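Local coordinates for F-BAR domain only protein 1 (Danio rerio, PDB 5JP2), which probably acts in an early step of clathrin-mediated endocytosis and may thereby regulate Bmp receptor signalling, its mu homology domain here carrying a bound Eps15 peptide, at residues B[141-153]-B[274-285]. Numbering follows the deposited sequence. Where two conformers were deposited one is given.
Sequences SRAPLLLSAECQR and RFATGKYMAGCS
Ala143 CB and Pro144 CD lie against the hydroxyl of Tyr280, 3.5 and 3.7 Å from its OH. With CG anti to the backbone N (chi1 -162°), the ring extends across to the start of strand 145-153 and the loop before it. Next comes Leu145, whose carbonyl O accepts a 2.8 Å hydrogen bond from Tyr280 OH; the donor lies in the carbonyl plane on a lone pair, and this O also sits at the ring edge. A phenylalanine in place of Tyr280 would probably leave that buried carbonyl without its hydroxyl donor and the ring less firmly placed. Leu147 brings CD1 to the same ring's edge, 4.1 Å from Tyr280 CE1, while its CB meets Ala282 CB. Further on, Ala149 CB fits between Ala282 and Cys284, and a water bridges Ala149 N to Gly283 O. Cys151 and Cys284 form a disulfide; both have two conformers, so the SG positions are uncertain. The strands cross at 37° with no backbone hydrogen bond between them: side chains of 145-153, at the edge of a four-stranded sheet, face those of 280-283 from the long mixed sheet, consistent with the beta-sandwich of a mu homology domain.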
ATOM      1  N   SER B 141       0.977  -9.630  13.930  1.00 52.40           N
ATOM      2  CA  SER B 141       0.047 -10.256  13.007  1.00 65.42           C
ATOM      3  C   SER B 141      -0.417  -9.318  11.911  1.00 55.33           C
ATOM      4  O   SER B 141      -1.012  -9.774  10.934  1.00 47.75           O
ATOM      5  CB  SER B 141      -1.173 -10.724  13.760  1.00 69.91           C
ATOM      6  OG  SER B 141      -1.851  -9.622  14.314  1.00 89.36           O
ATOM      7  N   ARG B 142      -0.205  -8.022  12.071  1.00 54.75           N
ATOM      8  CA  ARG B 142      -0.571  -7.065  11.046  1.00 55.68           C
ATOM      9  C   ARG B 142       0.535  -6.871  10.022  1.00 48.57           C
ATOM     10  O   ARG B 142       0.303  -6.239   8.994  1.00 62.28           O
ATOM     11  CB  ARG B 142      -0.921  -5.713  11.674  1.00 66.45           C
ATOM     12  CG  ARG B 142      -2.261  -5.561  12.429  1.00 84.02           C
ATOM     13  CD  ARG B 142      -2.871  -6.825  13.014  1.00 94.21           C
ATOM     14  NE  ARG B 142      -4.212  -6.562  13.538  1.00106.86           N
ATOM     15  CZ  ARG B 142      -5.071  -7.501  13.921  1.00104.80           C
ATOM     16  NH1 ARG B 142      -4.749  -8.784  13.838  1.00 90.39           N
ATOM     17  NH2 ARG B 142      -6.264  -7.155  14.380  1.00101.78           N
ATOM     18  N   ALA B 143       1.699  -7.380  10.265  1.00 43.19           N
ATOM     19  CA  ALA B 143       2.797  -7.164   9.341  1.00 35.31           C
ATOM     20  C   ALA B 143       2.934  -8.348   8.412  1.00 36.70           C
ATOM     21  O   ALA B 143       3.036  -9.480   8.882  1.00 48.56           O
ATOM     22  CB  ALA B 143       4.101  -6.956  10.096  1.00 35.44           C
ATOM     23  N   PRO B 144       2.949  -8.137   7.102  1.00 32.33           N
ATOM     24  CA  PRO B 144       3.019  -9.278   6.186  1.00 27.11           C
ATOM     25  C   PRO B 144       4.329 -10.035   6.247  1.00 31.14           C
ATOM     26  O   PRO B 144       4.361 -11.242   5.977  1.00 36.32           O
ATOM     27  CB  PRO B 144       2.813  -8.631   4.815  1.00 36.56           C
ATOM     28  CG  PRO B 144       3.191  -7.245   4.989  1.00 37.03           C
ATOM     29  CD  PRO B 144       2.867  -6.861   6.386  1.00 32.04           C
ATOM     30  N   LEU B 145       5.418  -9.374   6.585  1.00 40.62           N
ATOM     31  CA  LEU B 145       6.724 -10.002   6.602  1.00 21.51           C
ATOM     32  C   LEU B 145       7.319  -9.833   7.991  1.00 27.06           C
ATOM     33  O   LEU B 145       7.524  -8.708   8.452  1.00 28.44           O
ATOM     34  CB  LEU B 145       7.614  -9.386   5.528  1.00 25.30           C
ATOM     35  CG  LEU B 145       8.992  -9.985   5.349  1.00 21.28           C
ATOM     36  CD1 LEU B 145       8.881 -11.413   4.954  1.00 21.14           C
ATOM     37  CD2 LEU B 145       9.780  -9.209   4.340  1.00 25.27           C
ATOM     38  N   LEU B 146       7.552 -10.942   8.665  1.00 29.70           N
ATOM     39  CA  LEU B 146       8.104 -10.928  10.004  1.00 31.09           C
ATOM     40  C   LEU B 146       9.615 -10.929   9.920  1.00 33.18           C
ATOM     41  O   LEU B 146      10.187 -11.714   9.171  1.00 32.34           O
ATOM     42  CB  LEU B 146       7.621 -12.128  10.799  1.00 41.92           C
ATOM     43  CG  LEU B 146       6.538 -11.727  11.775  1.00 46.47           C
ATOM     44  CD1 LEU B 146       5.316 -11.318  11.006  1.00 41.15           C
ATOM     45  CD2 LEU B 146       6.256 -12.851  12.741  1.00 58.19           C
ATOM     46  N   LEU B 147      10.250 -10.034  10.671  1.00 30.86           N
ATOM     47  CA  LEU B 147      11.696  -9.890  10.679  1.00 21.68           C
ATOM     48  C   LEU B 147      12.255 -10.121  12.075  1.00 27.52           C
ATOM     49  O   LEU B 147      11.692  -9.647  13.062  1.00 34.04           O
ATOM     50  CB  LEU B 147      12.119  -8.504  10.216  1.00 24.05           C
ATOM     51  CG  LEU B 147      11.537  -7.987   8.916  1.00 22.20           C
ATOM     52  CD1 LEU B 147      12.138  -6.660   8.593  1.00 17.97           C
ATOM     53  CD2 LEU B 147      11.754  -8.981   7.816  1.00 21.75           C
ATOM     54  N   SER B 148      13.360 -10.858  12.154  1.00 31.12           N
ATOM     55  CA  SER B 148      14.134 -10.976  13.385  1.00 28.61           C
ATOM     56  C   SER B 148      15.610 -10.819  13.070  1.00 28.90           C
ATOM     57  O   SER B 148      16.195 -11.677  12.405  1.00 35.64           O
ATOM     58  CB  SER B 148      13.881 -12.312  14.070  1.00 34.00           C
ATOM     59  OG  SER B 148      14.658 -12.419  15.240  1.00 51.81           O
ATOM     60  N   ALA B 149      16.208  -9.741  13.562  1.00 27.39           N
ATOM     61  CA  ALA B 149      17.621  -9.457  13.389  1.00 30.17           C
ATOM     62  C   ALA B 149      18.381  -9.657  14.697  1.00 36.39           C
ATOM     63  O   ALA B 149      17.857  -9.418  15.783  1.00 39.16           O
ATOM     64  CB  ALA B 149      17.836  -8.034  12.884  1.00 30.00           C
ATOM     65  N   GLU B 150      19.622 -10.113  14.575  1.00 39.06           N
ATOM     66  CA  GLU B 150      20.507 -10.343  15.707  1.00 56.36           C
ATOM     67  C   GLU B 150      21.878  -9.792  15.360  1.00 55.51           C
ATOM     68  O   GLU B 150      22.258  -9.747  14.194  1.00 50.07           O
ATOM     69  CB  GLU B 150      20.611 -11.833  16.045  1.00 65.76           C
ATOM     70  CG  GLU B 150      19.316 -12.444  16.537  1.00 58.84           C
ATOM     71  CD  GLU B 150      19.429 -13.929  16.797  1.00 84.59           C
ATOM     72  OE1 GLU B 150      18.408 -14.550  17.162  1.00 89.63           O
ATOM     73  OE2 GLU B 150      20.530 -14.485  16.609  1.00 99.43           O
ATOM     74  N   CYS B 151      22.619  -9.381  16.384  0.50 73.66           N
ATOM     75  CA  CYS B 151      23.926  -8.775  16.182  0.50 72.18           C
ATOM     76  C   CYS B 151      24.895  -9.238  17.257  0.50 74.66           C
ATOM     77  O   CYS B 151      24.519  -9.381  18.423  0.50 84.20           O
ATOM     78  CB  CYS B 151      23.829  -7.250  16.197  0.50 70.69           C
ATOM     79  SG  CYS B 151      25.289  -6.415  15.585  0.50 64.12           S
ATOM     80  N   GLN B 152      26.142  -9.466  16.857  1.00 69.68           N
ATOM     81  CA  GLN B 152      27.203  -9.867  17.769  1.00 67.44           C
ATOM     82  C   GLN B 152      28.481  -9.163  17.358  1.00 64.88           C
ATOM     83  O   GLN B 152      28.733  -8.977  16.167  1.00 59.47           O
ATOM     84  CB  GLN B 152      27.388 -11.388  17.773  1.00 69.46           C
ATOM     85  CG  GLN B 152      26.206 -12.133  18.376  1.00102.26           C
ATOM     86  CD  GLN B 152      25.224 -12.640  17.336  1.00108.86           C
ATOM     87  OE1 GLN B 152      25.455 -12.525  16.134  1.00 99.76           O
ATOM     88  NE2 GLN B 152      24.097 -13.166  17.800  1.00106.32           N
ATOM     89  N   ARG B 153      29.283  -8.769  18.343  1.00 82.65           N
ATOM     90  CA  ARG B 153      30.551  -8.093  18.099  1.00 82.59           C
ATOM     91  C   ARG B 153      31.651  -8.666  18.979  1.00 80.82           C
ATOM     92  O   ARG B 153      31.569  -8.589  20.207  1.00 90.38           O
ATOM     93  CB  ARG B 153      30.415  -6.599  18.345  1.00 86.45           C
ATOM     94  CG  ARG B 153      31.542  -5.801  17.761  1.00107.74           C
ATOM     95  CD  ARG B 153      31.141  -4.358  17.746  1.00131.89           C
ATOM     96  NE  ARG B 153      30.026  -4.176  16.825  1.00140.16           N
ATOM     97  CZ  ARG B 153      29.157  -3.175  16.889  1.00146.56           C
ATOM     98  NH1 ARG B 153      29.265  -2.259  17.841  1.00151.96           N
ATOM     99  NH2 ARG B 153      28.174  -3.088  16.004  1.00154.75           N
ATOM    100  N   ARG B 274      -3.059  -1.977  -4.325  1.00 29.75           N
ATOM    101  CA  ARG B 274      -1.606  -2.007  -4.328  1.00 28.79           C
ATOM    102  C   ARG B 274      -1.059  -1.562  -2.980  1.00 32.88           C
ATOM    103  O   ARG B 274      -1.655  -0.739  -2.289  1.00 39.05           O
ATOM    104  CB  ARG B 274      -1.027  -1.132  -5.433  1.00 37.75           C
ATOM    105  CG  ARG B 274      -1.432   0.305  -5.352  1.00 56.50           C
ATOM    106  CD  ARG B 274      -0.882   1.091  -6.523  1.00 59.16           C
ATOM    107  NE  ARG B 274      -1.065   2.527  -6.353  1.00 56.64           N
ATOM    108  CZ  ARG B 274      -0.551   3.442  -7.159  1.00 49.71           C
ATOM    109  NH1 ARG B 274       0.179   3.069  -8.194  1.00 66.98           N
ATOM    110  NH2 ARG B 274      -0.765   4.728  -6.931  1.00 64.66           N
ATOM    111  N   PHE B 275       0.079  -2.129  -2.601  1.00 32.26           N
ATOM    112  CA  PHE B 275       0.719  -1.699  -1.379  1.00 31.44           C
ATOM    113  C   PHE B 275       2.228  -1.720  -1.540  1.00 31.34           C
ATOM    114  O   PHE B 275       2.770  -2.389  -2.415  1.00 34.44           O
ATOM    115  CB  PHE B 275       0.265  -2.547  -0.197  1.00 29.94           C
ATOM    116  CG  PHE B 275       0.565  -4.002  -0.325  1.00 30.27           C
ATOM    117  CD1 PHE B 275       1.847  -4.483  -0.120  1.00 37.08           C
ATOM    118  CD2 PHE B 275      -0.438  -4.901  -0.594  1.00 32.36           C
ATOM    119  CE1 PHE B 275       2.119  -5.820  -0.204  1.00 31.47           C
ATOM    120  CE2 PHE B 275      -0.174  -6.241  -0.678  1.00 34.49           C
ATOM    121  CZ  PHE B 275       1.103  -6.701  -0.484  1.00 31.98           C
ATOM    122  N   ALA B 276       2.899  -0.963  -0.683  1.00 28.39           N
ATOM    123  CA  ALA B 276       4.344  -0.864  -0.726  1.00 29.40           C
ATOM    124  C   ALA B 276       4.872  -0.575   0.672  1.00 30.63           C
ATOM    125  O   ALA B 276       4.169  -0.043   1.527  1.00 29.06           O
ATOM    126  CB  ALA B 276       4.803   0.220  -1.695  1.00 25.25           C
ATOM    127  N   THR B 277       6.137  -0.915   0.880  1.00 32.41           N
ATOM    128  CA  THR B 277       6.798  -0.570   2.121  1.00 27.15           C
ATOM    129  C   THR B 277       7.147   0.907   2.132  1.00 33.68           C
ATOM    130  O   THR B 277       7.519   1.485   1.115  1.00 40.22           O
ATOM    131  CB  THR B 277       8.082  -1.369   2.317  1.00 23.13           C
ATOM    132  OG1 THR B 277       8.889  -1.275   1.154  1.00 26.03           O
ATOM    133  CG2 THR B 277       7.797  -2.775   2.610  1.00 22.54           C
ATOM    134  N   GLY B 278       7.003   1.516   3.289  1.00 29.79           N
ATOM    135  CA  GLY B 278       7.650   2.773   3.571  1.00 23.49           C
ATOM    136  C   GLY B 278       8.976   2.457   4.241  1.00 33.53           C
ATOM    137  O   GLY B 278       9.838   1.803   3.652  1.00 55.16           O
ATOM    138  N   LYS B 279       9.191   3.018   5.418  1.00 28.01           N
ATOM    139  CA  LYS B 279      10.275   2.581   6.284  1.00 37.71           C
ATOM    140  C   LYS B 279       9.865   1.300   6.999  1.00 27.17           C
ATOM    141  O   LYS B 279       8.965   1.314   7.839  1.00 34.84           O
ATOM    142  CB  LYS B 279      10.618   3.694   7.267  1.00 28.84           C
ATOM    143  CG  LYS B 279      11.891   3.483   8.041  1.00 73.87           C
ATOM    144  CD  LYS B 279      12.235   4.711   8.883  1.00 50.53           C
ATOM    145  CE  LYS B 279      11.230   4.911   9.997  1.00 61.90           C
ATOM    146  NZ  LYS B 279      11.432   6.196  10.714  1.00 61.36           N
ATOM    147  N   TYR B 280      10.549   0.203   6.706  1.00 32.74           N
ATOM    148  CA  TYR B 280      10.155  -1.108   7.206  1.00 23.72           C
ATOM    149  C   TYR B 280      11.417  -1.780   7.723  1.00 25.92           C
ATOM    150  O   TYR B 280      12.235  -2.240   6.929  1.00 31.56           O
ATOM    151  CB  TYR B 280       9.494  -1.906   6.078  1.00 29.01           C
ATOM    152  CG  TYR B 280       8.660  -3.087   6.468  1.00 21.09           C
ATOM    153  CD1 TYR B 280       9.252  -4.287   6.803  1.00 19.69           C
ATOM    154  CD2 TYR B 280       7.275  -3.022   6.457  1.00 25.05           C
ATOM    155  CE1 TYR B 280       8.510  -5.367   7.148  1.00 17.35           C
ATOM    156  CE2 TYR B 280       6.507  -4.122   6.789  1.00 18.92           C
ATOM    157  CZ  TYR B 280       7.132  -5.291   7.126  1.00 22.54           C
ATOM    158  OH  TYR B 280       6.402  -6.392   7.477  1.00 24.49           O
ATOM    159  N   MET B 281      11.552  -1.895   9.047  1.00 26.02           N
ATOM    160  CA  MET B 281      12.876  -2.030   9.650  1.00 23.91           C
ATOM    161  C   MET B 281      12.938  -3.117  10.712  1.00 26.14           C
ATOM    162  O   MET B 281      11.977  -3.375  11.428  1.00 27.56           O
ATOM    163  CB  MET B 281      13.346  -0.743  10.332  1.00 31.48           C
ATOM    164  CG  MET B 281      13.110   0.531   9.601  1.00 26.16           C
ATOM    165  SD  MET B 281      14.102   0.774   8.154  1.00 41.98           S
ATOM    166  CE  MET B 281      15.726   1.004   8.839  1.00 33.78           C
ATOM    167  N   ALA B 282      14.110  -3.725  10.818  1.00 26.91           N
ATOM    168  CA  ALA B 282      14.435  -4.659  11.888  1.00 28.06           C
ATOM    169  C   ALA B 282      15.697  -4.177  12.575  1.00 28.86           C
ATOM    170  O   ALA B 282      16.723  -3.992  11.920  1.00 34.39           O
ATOM    171  CB  ALA B 282      14.642  -6.074  11.363  1.00 26.57           C
ATOM    172  N   GLY B 283      15.610  -3.935  13.873  1.00 30.22           N
ATOM    173  CA  GLY B 283      16.767  -3.617  14.678  1.00 49.78           C
ATOM    174  C   GLY B 283      17.221  -4.813  15.490  1.00 46.97           C
ATOM    175  O   GLY B 283      16.475  -5.761  15.695  1.00 42.17           O
ATOM    176  N   CYS B 284      18.465  -4.764  15.957  0.50 65.21           N
ATOM    177  CA  CYS B 284      19.027  -5.849  16.747  0.50 69.61           C
ATOM    178  C   CYS B 284      19.731  -5.296  17.975  0.50 74.95           C
ATOM    179  O   CYS B 284      20.242  -4.176  17.967  0.50 80.32           O
ATOM    180  CB  CYS B 284      20.003  -6.699  15.926  0.50 70.93           C
ATOM    181  SG  CYS B 284      21.071  -5.770  14.833  0.50 59.58           S
ATOM    182  N   SER B 285      19.742  -6.096  19.036  1.00 72.85           N
ATOM    183  CA  SER B 285      20.377  -5.701  20.287  1.00102.53           C
ATOM    184  C   SER B 285      21.795  -6.254  20.366  1.00103.30           C
ATOM    185  O   SER B 285      22.031  -7.424  20.062  1.00101.04           O
ATOM    186  CB  SER B 285      19.568  -6.186  21.485  1.00 97.57           C
ATOM    187  OG  SER B 285      19.720  -7.582  21.647  1.00 77.56           O
TER
HETATM  188  O   HOH W   1      14.534  -7.397  14.769  1.00 32.79           O